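Local atomic coordinates of ornithine carbamoyltransferase, anabolic (Campylobacter jejuni subsp. jejuni, PDB entry 3TPF), a protein that catalyses the reversible transfer of the carbamoyl group from carbamoyl phosphate to L-ornithine, giving L-citrulline and phosphate in arginine biosynthesis. Residues 4-9 and 103-108; 32-37 and 295-300; 40-45 and 71-76; 157-162 and 175-180; 161-166 and 200-205. All coordinates share one frame; numbering follows the deposited sequence.

Interaction 1 of 5, residues 4-9 and 103-108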
# COMPACT_ATOMS: atom_id res chain seq x y z
N HIS B 4 -5.36 -24.92 -6.56
CA HIS B 4 -5.77 -23.74 -5.83
C HIS B 4 -6.35 -24.07 -4.43
O HIS B 4 -6.66 -25.20 -4.11
CB HIS B 4 -6.86 -23.05 -6.62
CG HIS B 4 -6.47 -22.77 -8.01
ND1 HIS B 4 -5.63 -21.75 -8.33
CD2 HIS B 4 -6.79 -23.36 -9.19
CE1 HIS B 4 -5.42 -21.73 -9.64
NE2 HIS B 4 -6.15 -22.67 -10.19
N PHE B 5 -6.57 -23.04 -3.63
CA PHE B 5 -7.17 -23.21 -2.30
C PHE B 5 -8.44 -22.29 -2.20
O PHE B 5 -8.44 -21.23 -1.67
CB PHE B 5 -6.14 -22.89 -1.22
CG PHE B 5 -6.62 -23.23 0.15
CD1 PHE B 5 -6.46 -24.52 0.68
CD2 PHE B 5 -7.30 -22.32 0.88
CE1 PHE B 5 -6.96 -24.88 1.92
CE2 PHE B 5 -7.83 -22.66 2.10
CZ PHE B 5 -7.70 -23.95 2.62
N LEU B 6 -9.51 -22.69 -2.81
CA LEU B 6 -10.74 -21.88 -2.87
C LEU B 6 -11.75 -22.30 -1.84
O LEU B 6 -12.66 -21.56 -1.53
CB LEU B 6 -11.39 -22.04 -4.26
CG LEU B 6 -10.43 -21.72 -5.45
CD1 LEU B 6 -11.11 -21.73 -6.80
CD2 LEU B 6 -9.76 -20.38 -5.27
N THR B 7 -11.69 -23.56 -1.44
CA THR B 7 -12.55 -24.12 -0.40
C THR B 7 -11.96 -25.40 0.18
O THR B 7 -11.33 -26.19 -0.52
CB THR B 7 -13.95 -24.47 -0.92
OG1 THR B 7 -14.66 -25.20 0.10
CG2 THR B 7 -13.85 -25.31 -2.17
N LEU B 8 -12.22 -25.66 1.44
CA LEU B 8 -11.72 -26.90 2.01
C LEU B 8 -12.36 -28.14 1.39
O LEU B 8 -11.90 -29.28 1.58
CB LEU B 8 -11.92 -26.88 3.51
CG LEU B 8 -10.93 -25.88 4.14
CD1 LEU B 8 -11.23 -25.53 5.58
CD2 LEU B 8 -9.58 -26.54 3.97
N ARG B 9 -13.44 -27.93 0.65
CA ARG B 9 -14.13 -29.04 -0.01
C ARG B 9 -13.20 -29.82 -0.87
O ARG B 9 -13.40 -30.99 -1.07
CB ARG B 9 -15.24 -28.54 -0.91
CG ARG B 9 -16.53 -28.25 -0.17
CD ARG B 9 -17.54 -27.64 -1.09
NE ARG B 9 -18.04 -28.62 -2.00
CZ ARG B 9 -19.19 -28.49 -2.65
NH1 ARG B 9 -19.96 -27.41 -2.49
NH2 ARG B 9 -19.59 -29.46 -3.47
N GLU B 103 -17.71 -16.77 -7.89
CA GLU B 103 -17.50 -17.03 -9.29
C GLU B 103 -16.22 -16.35 -9.76
O GLU B 103 -15.46 -16.90 -10.57
CB GLU B 103 -18.68 -16.55 -10.10
CG GLU B 103 -18.44 -16.58 -11.61
CD GLU B 103 -18.00 -17.96 -12.17
OE1 GLU B 103 -18.47 -19.00 -11.57
OE2 GLU B 103 -17.22 -17.96 -13.21
N THR B 104 -16.00 -15.14 -9.25
CA THR B 104 -14.80 -14.36 -9.56
C THR B 104 -13.53 -15.11 -9.21
O THR B 104 -12.58 -15.09 -9.96
CB THR B 104 -14.78 -13.01 -8.83
OG1 THR B 104 -15.97 -12.26 -9.17
CG2 THR B 104 -13.53 -12.22 -9.17
N LEU B 105 -13.53 -15.79 -8.10
CA LEU B 105 -12.36 -16.57 -7.79
C LEU B 105 -12.20 -17.66 -8.82
O LEU B 105 -11.08 -17.98 -9.22
CB LEU B 105 -12.52 -17.24 -6.41
CG LEU B 105 -12.15 -16.40 -5.19
CD1 LEU B 105 -12.62 -16.99 -3.89
CD2 LEU B 105 -10.65 -16.29 -5.26
N LEU B 106 -13.30 -18.30 -9.16
CA LEU B 106 -13.22 -19.50 -9.99
C LEU B 106 -12.70 -19.08 -11.36
O LEU B 106 -11.79 -19.66 -11.94
CB LEU B 106 -14.58 -20.19 -10.09
CG LEU B 106 -15.07 -21.00 -8.87
CD1 LEU B 106 -16.53 -21.35 -9.10
CD2 LEU B 106 -14.35 -22.32 -8.60
N GLU B 107 -13.29 -18.01 -11.87
CA GLU B 107 -12.94 -17.47 -13.19
C GLU B 107 -11.46 -17.06 -13.24
O GLU B 107 -10.78 -17.29 -14.22
CB GLU B 107 -13.83 -16.27 -13.53
CG GLU B 107 -13.42 -15.51 -14.79
CD GLU B 107 -13.77 -16.21 -16.12
OE1 GLU B 107 -14.35 -17.34 -16.14
OE2 GLU B 107 -13.46 -15.58 -17.17
N PHE B 108 -10.98 -16.43 -12.19
CA PHE B 108 -9.56 -16.07 -12.10
C PHE B 108 -8.67 -17.31 -12.08
O PHE B 108 -7.69 -17.37 -12.80
CB PHE B 108 -9.32 -15.24 -10.85
CG PHE B 108 -8.02 -14.50 -10.85
CD1 PHE B 108 -6.81 -15.19 -10.59
CD2 PHE B 108 -8.00 -13.13 -11.03
CE1 PHE B 108 -5.63 -14.50 -10.54
CE2 PHE B 108 -6.82 -12.44 -10.94
CZ PHE B 108 -5.63 -13.13 -10.69

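Interaction 2 of 5, residues 32-37 and 295-300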
# COMPACT_ATOMS: atom_id res chain seq x y z
N LYS B 32 12.14 -19.56 6.98
CA LYS B 32 11.94 -18.78 5.74
C LYS B 32 11.91 -19.68 4.51
O LYS B 32 12.85 -19.80 3.75
CB LYS B 32 13.02 -17.71 5.61
CG LYS B 32 12.95 -16.60 6.65
CD LYS B 32 13.90 -15.43 6.35
CE LYS B 32 13.63 -14.20 7.25
NZ LYS B 32 14.76 -13.29 7.56
N LEU B 33 10.79 -20.36 4.38
CA LEU B 33 10.62 -21.42 3.40
C LEU B 33 10.27 -20.97 1.98
O LEU B 33 10.29 -21.75 1.06
CB LEU B 33 9.53 -22.37 3.88
CG LEU B 33 9.64 -23.09 5.23
CD1 LEU B 33 8.24 -23.74 5.42
CD2 LEU B 33 10.85 -24.09 5.28
N LEU B 34 9.88 -19.73 1.84
CA LEU B 34 9.54 -19.17 0.57
C LEU B 34 10.40 -17.94 0.27
O LEU B 34 9.95 -16.95 -0.20
CB LEU B 34 8.09 -18.81 0.58
CG LEU B 34 7.15 -19.95 0.82
CD1 LEU B 34 5.69 -19.45 0.67
CD2 LEU B 34 7.50 -21.08 -0.14
N GLN B 35 11.69 -18.06 0.43
CA GLN B 35 12.56 -16.93 0.04
C GLN B 35 12.26 -16.36 -1.37
O GLN B 35 12.05 -17.07 -2.33
CB GLN B 35 14.01 -17.26 0.23
CG GLN B 35 14.42 -17.02 1.67
CD GLN B 35 15.82 -17.63 1.97
OE1 GLN B 35 16.75 -17.49 1.15
NE2 GLN B 35 15.95 -18.32 3.12
N ASP B 36 12.19 -15.06 -1.43
CA ASP B 36 11.91 -14.32 -2.67
C ASP B 36 10.55 -14.58 -3.36
O ASP B 36 10.33 -14.03 -4.42
CB ASP B 36 13.00 -14.52 -3.68
CG ASP B 36 14.35 -14.02 -3.17
OD1 ASP B 36 14.35 -13.12 -2.26
OD2 ASP B 36 15.42 -14.53 -3.69
N LYS B 37 9.65 -15.34 -2.77
CA LYS B 37 8.46 -15.61 -3.41
C LYS B 37 7.43 -14.47 -3.26
O LYS B 37 7.49 -13.70 -2.33
CB LYS B 37 7.85 -16.87 -2.85
CG LYS B 37 8.67 -18.11 -3.08
CD LYS B 37 8.36 -18.81 -4.40
CE LYS B 37 9.50 -19.78 -4.71
NZ LYS B 37 9.10 -21.15 -5.13
N ALA B 295 1.37 -22.14 6.49
CA ALA B 295 1.35 -23.57 6.10
C ALA B 295 0.77 -23.67 4.70
O ALA B 295 1.27 -24.41 3.82
CB ALA B 295 0.51 -24.41 7.08
N LEU B 296 -0.33 -22.98 4.52
CA LEU B 296 -1.08 -23.09 3.27
C LEU B 296 -0.21 -22.68 2.10
O LEU B 296 -0.15 -23.33 1.09
CB LEU B 296 -2.32 -22.13 3.35
CG LEU B 296 -3.28 -22.07 2.24
CD1 LEU B 296 -3.78 -23.45 1.87
CD2 LEU B 296 -4.44 -21.24 2.75
N LEU B 297 0.41 -21.53 2.24
CA LEU B 297 1.31 -21.06 1.21
C LEU B 297 2.49 -22.07 1.02
O LEU B 297 2.79 -22.37 -0.16
CB LEU B 297 1.92 -19.72 1.56
CG LEU B 297 1.08 -18.47 1.64
CD1 LEU B 297 2.06 -17.39 2.22
CD2 LEU B 297 0.42 -18.08 0.33
N CYS B 298 3.06 -22.66 2.06
CA CYS B 298 4.11 -23.66 1.75
C CYS B 298 3.53 -24.81 0.95
O CYS B 298 4.21 -25.45 0.10
CB CYS B 298 4.86 -24.19 3.00
SG CYS B 298 5.66 -22.85 3.95
N PHE B 299 2.32 -25.14 1.30
CA PHE B 299 1.69 -26.33 0.79
C PHE B 299 1.41 -26.14 -0.68
O PHE B 299 1.75 -27.01 -1.48
CB PHE B 299 0.42 -26.58 1.51
CG PHE B 299 -0.46 -27.59 0.87
CD1 PHE B 299 -0.25 -28.94 1.05
CD2 PHE B 299 -1.56 -27.20 0.09
CE1 PHE B 299 -1.07 -29.90 0.44
CE2 PHE B 299 -2.41 -28.18 -0.49
CZ PHE B 299 -2.16 -29.52 -0.32
N LEU B 300 0.78 -25.01 -1.04
CA LEU B 300 0.50 -24.69 -2.44
C LEU B 300 1.81 -24.54 -3.26
O LEU B 300 1.80 -24.77 -4.47
CB LEU B 300 -0.31 -23.40 -2.61
CG LEU B 300 -1.75 -23.37 -2.07
CD1 LEU B 300 -2.22 -21.93 -1.98
CD2 LEU B 300 -2.73 -24.30 -2.77

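Interaction 3 of 5, residues 40-45 and 71-76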
# COMPACT_ATOMS: atom_id res chain seq x y z
N ALA B 40 0.41 -11.79 -4.49
CA ALA B 40 -0.42 -10.65 -4.91
C ALA B 40 -1.62 -10.72 -4.03
O ALA B 40 -2.18 -11.76 -3.91
CB ALA B 40 -0.85 -10.87 -6.32
N MSE B 41 -2.01 -9.66 -3.39
CA MSE B 41 -3.22 -9.71 -2.62
C MSE B 41 -4.26 -8.83 -3.26
O MSE B 41 -4.13 -7.61 -3.29
CB MSE B 41 -3.00 -9.24 -1.20
CG MSE B 41 -1.93 -10.05 -0.54
SE MSE B 41 -1.55 -9.35 1.28
CE MSE B 41 -0.86 -7.51 0.88
N ILE B 42 -5.33 -9.40 -3.74
CA ILE B 42 -6.39 -8.54 -4.39
C ILE B 42 -7.62 -8.43 -3.54
O ILE B 42 -8.28 -9.43 -3.29
CB ILE B 42 -6.88 -9.12 -5.74
CG1 ILE B 42 -5.73 -9.22 -6.73
CG2 ILE B 42 -8.00 -8.27 -6.29
CD1 ILE B 42 -6.03 -10.09 -7.92
N PHE B 43 -7.91 -7.25 -3.07
CA PHE B 43 -9.12 -7.05 -2.27
C PHE B 43 -10.24 -6.37 -3.08
O PHE B 43 -10.02 -5.36 -3.72
CB PHE B 43 -8.84 -6.23 -1.01
CG PHE B 43 -7.98 -6.93 -0.04
CD1 PHE B 43 -6.60 -6.98 -0.22
CD2 PHE B 43 -8.53 -7.62 1.01
CE1 PHE B 43 -5.80 -7.66 0.65
CE2 PHE B 43 -7.72 -8.39 1.87
CZ PHE B 43 -6.37 -8.34 1.72
N GLU B 44 -11.42 -6.93 -3.05
CA GLU B 44 -12.63 -6.28 -3.61
C GLU B 44 -13.34 -5.52 -2.54
O GLU B 44 -14.19 -4.68 -2.82
CB GLU B 44 -13.62 -7.27 -4.22
CG GLU B 44 -13.23 -7.70 -5.63
CD GLU B 44 -14.34 -8.41 -6.32
OE1 GLU B 44 -14.89 -9.38 -5.72
OE2 GLU B 44 -14.72 -7.96 -7.44
N LYS B 45 -13.01 -5.85 -1.30
CA LYS B 45 -13.64 -5.22 -0.13
C LYS B 45 -12.59 -5.40 0.99
O LYS B 45 -12.09 -6.46 1.20
CB LYS B 45 -15.01 -5.86 0.17
N ASN B 71 -9.87 0.52 -4.65
CA ASN B 71 -9.50 1.69 -5.47
C ASN B 71 -8.49 1.31 -6.59
O ASN B 71 -8.72 1.59 -7.78
CB ASN B 71 -8.97 2.84 -4.57
N ASP B 72 -7.41 0.62 -6.21
CA ASP B 72 -6.28 0.25 -7.13
C ASP B 72 -6.75 -0.63 -8.26
O ASP B 72 -6.39 -0.43 -9.43
CB ASP B 72 -5.17 -0.57 -6.45
CG ASP B 72 -4.47 0.17 -5.31
OD1 ASP B 72 -4.64 1.40 -5.17
OD2 ASP B 72 -3.75 -0.53 -4.54
N LEU B 73 -7.51 -1.64 -7.87
CA LEU B 73 -7.94 -2.71 -8.78
C LEU B 73 -9.45 -2.85 -8.79
O LEU B 73 -10.04 -3.36 -7.83
CB LEU B 73 -7.29 -4.07 -8.44
CG LEU B 73 -7.30 -5.09 -9.59
CD1 LEU B 73 -6.43 -4.64 -10.78
CD2 LEU B 73 -6.84 -6.42 -9.05
N GLN B 74 -10.01 -2.39 -9.90
CA GLN B 74 -11.44 -2.50 -10.22
C GLN B 74 -11.74 -3.74 -11.09
O GLN B 74 -11.57 -3.72 -12.31
CB GLN B 74 -11.92 -1.21 -10.92
CG GLN B 74 -11.39 -0.97 -12.33
CD GLN B 74 -11.66 0.43 -12.88
OE1 GLN B 74 -11.33 1.43 -12.24
NE2 GLN B 74 -12.23 0.50 -14.08
N LEU B 75 -12.17 -4.82 -10.44
CA LEU B 75 -12.41 -6.14 -11.09
C LEU B 75 -13.82 -6.23 -11.68
O LEU B 75 -14.78 -5.86 -11.02
CB LEU B 75 -12.24 -7.32 -10.09
CG LEU B 75 -10.87 -7.92 -9.71
CD1 LEU B 75 -11.13 -9.21 -8.94
CD2 LEU B 75 -9.95 -8.16 -10.90
N SER B 76 -13.93 -6.75 -12.90
CA SER B 76 -15.22 -6.90 -13.61
C SER B 76 -15.97 -5.56 -13.80
O SER B 76 -17.14 -5.54 -14.20
CB SER B 76 -16.11 -7.92 -12.87

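Interaction 4 of 5, residues 157-162 and 175-180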
# COMPACT_ATOMS: atom_id res chain seq x y z
N ASN B 157 -21.17 -17.70 4.82
CA ASN B 157 -19.90 -18.39 4.42
C ASN B 157 -19.23 -19.21 5.53
O ASN B 157 -18.80 -20.33 5.31
CB ASN B 157 -18.86 -17.42 3.81
CG ASN B 157 -18.55 -16.25 4.70
OD1 ASN B 157 -18.94 -16.21 5.89
ND2 ASN B 157 -17.89 -15.26 4.13
N MSE B 158 -19.17 -18.63 6.72
CA MSE B 158 -18.52 -19.27 7.90
C MSE B 158 -19.21 -20.57 8.28
O MSE B 158 -18.57 -21.58 8.64
CB MSE B 158 -18.61 -18.36 9.12
CG MSE B 158 -17.45 -17.40 9.18
SE MSE B 158 -15.72 -18.33 9.32
CE MSE B 158 -15.96 -19.27 11.06
N CYS B 159 -20.54 -20.56 8.16
CA CYS B 159 -21.37 -21.72 8.44
C CYS B 159 -21.08 -22.83 7.46
O CYS B 159 -20.90 -23.99 7.82
CB CYS B 159 -22.86 -21.33 8.34
SG CYS B 159 -23.97 -22.70 8.55
N ASN B 160 -21.08 -22.45 6.19
CA ASN B 160 -20.78 -23.36 5.11
C ASN B 160 -19.42 -24.05 5.34
O ASN B 160 -19.28 -25.26 5.26
CB ASN B 160 -20.66 -22.61 3.81
CG ASN B 160 -21.94 -22.07 3.33
OD1 ASN B 160 -23.01 -22.64 3.54
ND2 ASN B 160 -21.84 -20.99 2.59
N SER B 161 -18.42 -23.25 5.60
CA SER B 161 -17.10 -23.77 5.72
C SER B 161 -16.95 -24.60 6.98
O SER B 161 -16.23 -25.63 6.96
CB SER B 161 -16.08 -22.65 5.71
OG SER B 161 -16.05 -22.03 4.45
N TRP B 162 -17.64 -24.23 8.06
CA TRP B 162 -17.65 -25.14 9.26
C TRP B 162 -18.38 -26.45 8.97
O TRP B 162 -17.95 -27.52 9.39
CB TRP B 162 -18.12 -24.49 10.55
CG TRP B 162 -16.90 -24.10 11.41
CD1 TRP B 162 -16.53 -22.86 11.70
CD2 TRP B 162 -15.88 -24.96 11.97
NE1 TRP B 162 -15.33 -22.87 12.39
CE2 TRP B 162 -14.94 -24.15 12.58
CE3 TRP B 162 -15.69 -26.32 11.99
CZ2 TRP B 162 -13.84 -24.62 13.24
CZ3 TRP B 162 -14.59 -26.81 12.65
CH2 TRP B 162 -13.66 -25.95 13.25
N ILE B 175 -25.50 -27.28 14.32
CA ILE B 175 -25.71 -25.95 13.79
C ILE B 175 -27.06 -25.45 14.21
O ILE B 175 -28.06 -26.17 14.08
CB ILE B 175 -25.64 -25.90 12.26
CG1 ILE B 175 -24.23 -26.28 11.81
CG2 ILE B 175 -26.02 -24.51 11.75
CD1 ILE B 175 -24.09 -26.30 10.31
N ALA B 176 -27.08 -24.21 14.65
CA ALA B 176 -28.33 -23.55 15.05
C ALA B 176 -28.48 -22.18 14.39
O ALA B 176 -27.59 -21.37 14.43
CB ALA B 176 -28.46 -23.45 16.57
N MSE B 177 -29.59 -22.01 13.70
CA MSE B 177 -29.96 -20.77 13.02
C MSE B 177 -31.47 -20.63 13.07
O MSE B 177 -32.15 -21.59 13.35
CB MSE B 177 -29.51 -20.86 11.58
CG MSE B 177 -30.06 -22.09 10.84
SE MSE B 177 -29.35 -22.25 8.98
CE MSE B 177 -27.39 -21.84 9.05
N PRO B 178 -32.01 -19.46 12.77
CA PRO B 178 -33.43 -19.29 12.89
C PRO B 178 -34.28 -20.18 11.97
O PRO B 178 -33.75 -20.81 11.05
CB PRO B 178 -33.64 -17.80 12.57
CG PRO B 178 -32.29 -17.18 12.70
CD PRO B 178 -31.34 -18.23 12.31
N LYS B 179 -35.59 -20.23 12.25
CA LYS B 179 -36.46 -21.21 11.58
C LYS B 179 -36.50 -20.95 10.07
O LYS B 179 -36.33 -21.88 9.29
CB LYS B 179 -37.88 -21.34 12.19
CG LYS B 179 -38.87 -20.20 11.98
CD LYS B 179 -40.34 -20.62 12.23
N ASN B 180 -36.67 -19.70 9.67
CA ASN B 180 -36.84 -19.37 8.24
C ASN B 180 -35.57 -19.64 7.40
O ASN B 180 -35.60 -19.70 6.17
CB ASN B 180 -37.36 -17.93 8.09

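Interaction 5 of 5, residues 161-166 and 200-205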
# COMPACT_ATOMS: atom_id res chain seq x y z
N SER B 161 -18.42 -23.25 5.60
CA SER B 161 -17.10 -23.77 5.72
C SER B 161 -16.95 -24.60 6.98
O SER B 161 -16.23 -25.63 6.96
CB SER B 161 -16.08 -22.65 5.71
OG SER B 161 -16.05 -22.03 4.45
N TRP B 162 -17.64 -24.23 8.06
CA TRP B 162 -17.65 -25.14 9.26
C TRP B 162 -18.38 -26.45 8.97
O TRP B 162 -17.95 -27.52 9.39
CB TRP B 162 -18.12 -24.49 10.55
CG TRP B 162 -16.90 -24.10 11.41
CD1 TRP B 162 -16.53 -22.86 11.70
CD2 TRP B 162 -15.88 -24.96 11.97
NE1 TRP B 162 -15.33 -22.87 12.39
CE2 TRP B 162 -14.94 -24.15 12.58
CE3 TRP B 162 -15.69 -26.32 11.99
CZ2 TRP B 162 -13.84 -24.62 13.24
CZ3 TRP B 162 -14.59 -26.81 12.65
CH2 TRP B 162 -13.66 -25.95 13.25
N LEU B 163 -19.44 -26.33 8.22
CA LEU B 163 -20.26 -27.52 7.96
C LEU B 163 -19.41 -28.53 7.22
O LEU B 163 -19.26 -29.68 7.64
CB LEU B 163 -21.54 -27.18 7.17
CG LEU B 163 -22.38 -28.30 6.57
CD1 LEU B 163 -22.73 -29.29 7.67
CD2 LEU B 163 -23.62 -27.76 5.86
N ILE B 164 -18.80 -28.02 6.17
CA ILE B 164 -17.90 -28.77 5.29
C ILE B 164 -16.73 -29.38 5.99
O ILE B 164 -16.41 -30.54 5.78
CB ILE B 164 -17.28 -27.81 4.26
CG1 ILE B 164 -18.28 -27.60 3.15
CG2 ILE B 164 -15.89 -28.23 3.77
CD1 ILE B 164 -17.91 -26.37 2.33
N THR B 165 -16.04 -28.56 6.75
CA THR B 165 -14.80 -28.99 7.40
C THR B 165 -15.13 -30.05 8.46
O THR B 165 -14.39 -31.03 8.63
CB THR B 165 -14.10 -27.85 8.12
OG1 THR B 165 -13.85 -26.83 7.19
CG2 THR B 165 -12.82 -28.32 8.76
N ALA B 166 -16.24 -29.85 9.16
CA ALA B 166 -16.73 -30.83 10.15
C ALA B 166 -16.92 -32.18 9.46
O ALA B 166 -16.51 -33.24 9.92
CB ALA B 166 -18.03 -30.31 10.71
N ALA B 200 -18.86 -38.25 10.57
CA ALA B 200 -19.37 -36.99 11.14
C ALA B 200 -20.79 -37.13 11.69
O ALA B 200 -21.70 -37.71 11.05
CB ALA B 200 -19.33 -35.88 10.14
N LYS B 201 -20.95 -36.60 12.89
CA LYS B 201 -22.28 -36.47 13.49
C LYS B 201 -22.73 -35.00 13.31
O LYS B 201 -22.49 -34.14 14.17
CB LYS B 201 -22.26 -36.92 14.96
CG LYS B 201 -21.92 -38.41 15.15
CD LYS B 201 -21.48 -38.78 16.59
CE LYS B 201 -20.86 -40.20 16.62
NZ LYS B 201 -21.27 -41.12 17.75
N ILE B 202 -23.40 -34.76 12.19
CA ILE B 202 -23.93 -33.44 11.82
C ILE B 202 -25.41 -33.33 12.09
O ILE B 202 -26.17 -34.19 11.76
CB ILE B 202 -23.77 -33.20 10.31
CG1 ILE B 202 -22.31 -33.35 9.92
CG2 ILE B 202 -24.34 -31.85 9.90
CD1 ILE B 202 -22.03 -33.18 8.47
N SER B 203 -25.81 -32.23 12.71
CA SER B 203 -27.23 -31.94 13.02
C SER B 203 -27.53 -30.45 12.83
O SER B 203 -26.72 -29.62 13.21
CB SER B 203 -27.57 -32.36 14.46
OG SER B 203 -26.55 -31.96 15.35
N LEU B 204 -28.65 -30.14 12.21
CA LEU B 204 -29.07 -28.74 11.98
C LEU B 204 -30.43 -28.49 12.59
O LEU B 204 -31.35 -29.27 12.43
CB LEU B 204 -29.11 -28.39 10.48
CG LEU B 204 -30.07 -27.28 10.00
CD1 LEU B 204 -29.49 -25.93 10.36
CD2 LEU B 204 -30.44 -27.36 8.52
N GLY B 205 -30.54 -27.38 13.30
CA GLY B 205 -31.76 -27.05 14.04
C GLY B 205 -31.97 -25.56 14.15
O GLY B 205 -31.26 -24.78 13.54

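Interaction 1 of 5, residues 4-9 and 103-108
Leu-6 supplies both of its methyls to helix 102-111, and each finds a different leucine there. Its CD1 rests 3.8 Å from CD2 of Leu-106, while its CD2 lies 4.2 Å from CD2 of Leu-105, so one fork spans two successive residues of the helix. Leu-6 and Leu-105 point at each other from their backbones and run past one another in opposite directions. Leu-106 starts out facing away from the N-terminal segment; with CG beside its backbone N and opposite the carbonyl carbon (chi1 -75°), its side chain swings back to meet Leu-6 at a slant. No hydrogen bond joins the segments, and the contact is a wholly aliphatic one within the carbamoyl-phosphate domain. Just beyond it the chain bends at an ST turn, where Thr-7 OG1 accepts from Arg-9 N at 3.0 Å. Strand 116-118 lies alongside: Val-116 touches both Leu-6 and Leu-105, and Phe-5 pairs its backbone with this strand while its ring packs on helix 126-138.

Interaction 2 of 5, residues 32-37 and 295-300
Leu-33 and Leu-34 meet Leu-297 and Cys-298 where the C-terminal helix 279-302 returns across the carbamoyl-phosphate domain, a feature of the two-domain carbamoyltransferase fold. The two loop leucines reach the helix side by side, and each holds CG beside its own backbone N, opposite its carbonyl carbon. Leu-34 crosses Leu-297 at about a right angle. Leu-33, nearer solvent, lies over the Cys-298 sulfur, with CB 3.9 Å from SG; the still closer approach of its CD1 is doubtful at this resolution. Leu-34 itself opens a type II beta turn, closed by Lys-37 N to Leu-34 O at 3.0 Å. Lys-37, at the end of the turn, forms a salt bridge with Asp-301 of the same helix 279-302. Between subunits, Lys-32 pairs with Asp-36 of one neighbouring subunit, and Asp-36 with Lys-32 of the other. The CD1 methyl of Leu-34 stands 3.9 Å from CB of Leu-297, at the root of the helical side chain.

Interaction 3 of 5, residues 40-45 and 71-76
Ile-42, on an inner strand, 38-43, meets Leu-73 at a slant. The CD2 methyl of Leu-73 touches both branches of Ile-42, 3.5 Å from CG2 and 3.8 Å from CG1. The same CG2 of Ile-42 also approaches CD1 of Leu-75, at 4.2 Å, so a single branch serves both leucines of the loop. Leu-73 and Leu-75 turn to the strand while the intervening Gln-74 turns away. With CG opposite its backbone N (chi1 -160°), Leu-73 extends toward the strand and brings CD2 to Ile-42. Further along, Glu-44 extends beyond CG and lays its carboxylate across Leu-75, OE2 being 3.7 Å from CB.

In the second shell, OE1 of Glu-44 accepts from the backbone N of Asn-100, which anchors one carboxylate oxygen, and Leu-73 and Leu-75 back onto Ile-88 and Thr-84 of helix 81-91. Thr-48 of a neighbouring subunit packs on Leu-73, consistent with a loop that, as in related transcarbamoylases, takes Gln-74 toward the adjacent subunit's carbamoyl-phosphate site. With no hydrogen bond between them, the two segments meet through van der Waals contact, mostly aliphatic; of the Glu-44 carboxylate, OE1 is bonded to Asn-100 N while OE2 rests against the Leu-75 side chain.

Interaction 4 of 5, residues 157-162 and 175-180
Cys-159 touches the ends of two side chains with its sulfur, Ile-175 and the selenomethionine at Met-177, the two methyls reaching it from directions roughly at right angles. SG is 3.6 Å from CE of Met-177 and 4.0 Å from CD1 of Ile-175, and no hydrogen bond crosses the contact. The reach of the sulfur follows from its torsion: at chi1 176° SG stands opposite the backbone N of Cys-159 and beside the carbonyl carbon. Ile-175 answers with its long branch, CG1 beside the backbone N and CD1 continuing straight out, so that the terminal methyl alone arrives at SG. Met-177 takes a more folded path: its CG sits between the backbone N and the carbonyl carbon, the crowded position (chi1 55°), and after an extended middle the chain bends at chi3 (43°), which places CE against the cysteine.

The helix and strand belong to the beta-alpha-beta unit 148-152, 157-169, 172-176 of the Rossmann-like ornithine-binding domain, the helix packing on the strand to which it leads. Phe-151 of the first strand also touches Cys-159, and Leu-204 of the next strand touches both Ile-175 and Met-177. At the first turn of the helix, Asn-156 OD1 accepts from Cys-159 N. Asn-157, predicted to bind L-ornithine, donates through ND2 to Ser-121 O, and Asn-160 ND2 to Leu-123 O, both in the loop that follows strand 116-118.

Interaction 5 of 5, residues 161-166 and 200-205
Apolar contact comes first, and Leu-163 and Ile-202 carry it. The CD1 methyl of Leu-163 touches Ile-202 in two places, 3.8 Å from CG2 and 4.0 Å from CD1, and the side chains cross at about a right angle. Leu-163 leaves its helix pointing neither at the strand nor away from it; with CG opposite the backbone N (chi1 168°) and a further turn at chi2, CD1 is carried over to the isoleucine.

Contact between backbone and side chain comes second. Where the two backbones come nearest, the CB of Ala-200 lies 3.9 Å from the carbonyl O of Ala-166, a van der Waals approach between small residues.

Hydrogen bonding stays within the helix. Ser-161 O accepts from the backbone N of Thr-165 at 2.9 Å and from Thr-165 OG1 at 2.7 Å. The two donors come from opposite faces of the carbonyl plane, with the hydroxyl tilted 29° from it, and the threonine side chain is thereby tied down to its own helix.

Strand 201-205 is one of the two outermost strands of its parallel sheet within the chain. Ile-173 of adjoining strand 172-176 touches Ala-166 and Ile-202, while helix 185-198 contributes Trp-188 and Ala-191 to Leu-163 and Ala-195 to Ala-200.

In the fold
From the N terminus, segment 4-9 opens the loop that interaction 1 closes at helix 102-111. Interaction 2 starts within that loop but closes only at helix 279-302, so the two cross; they also touch, His-4 and Phe-5 packing on Leu-300. Interaction 3 is a short closure contained in both, reaching interaction 1 through Thr-104 with Leu-75 and Phe-108 with Ile-42. In the ornithine-binding domain, interaction 4 closes a short loop from helix 157-169 to strand 172-176, and interaction 5 a longer one from the same helix to strand 201-205; both fall within the span of interaction 2. Leu-8 and Arg-9 pack on Thr-165 and Ile-164, joining the N-terminal segment to the second domain, while interaction 2 ties the C-terminal helix to the first.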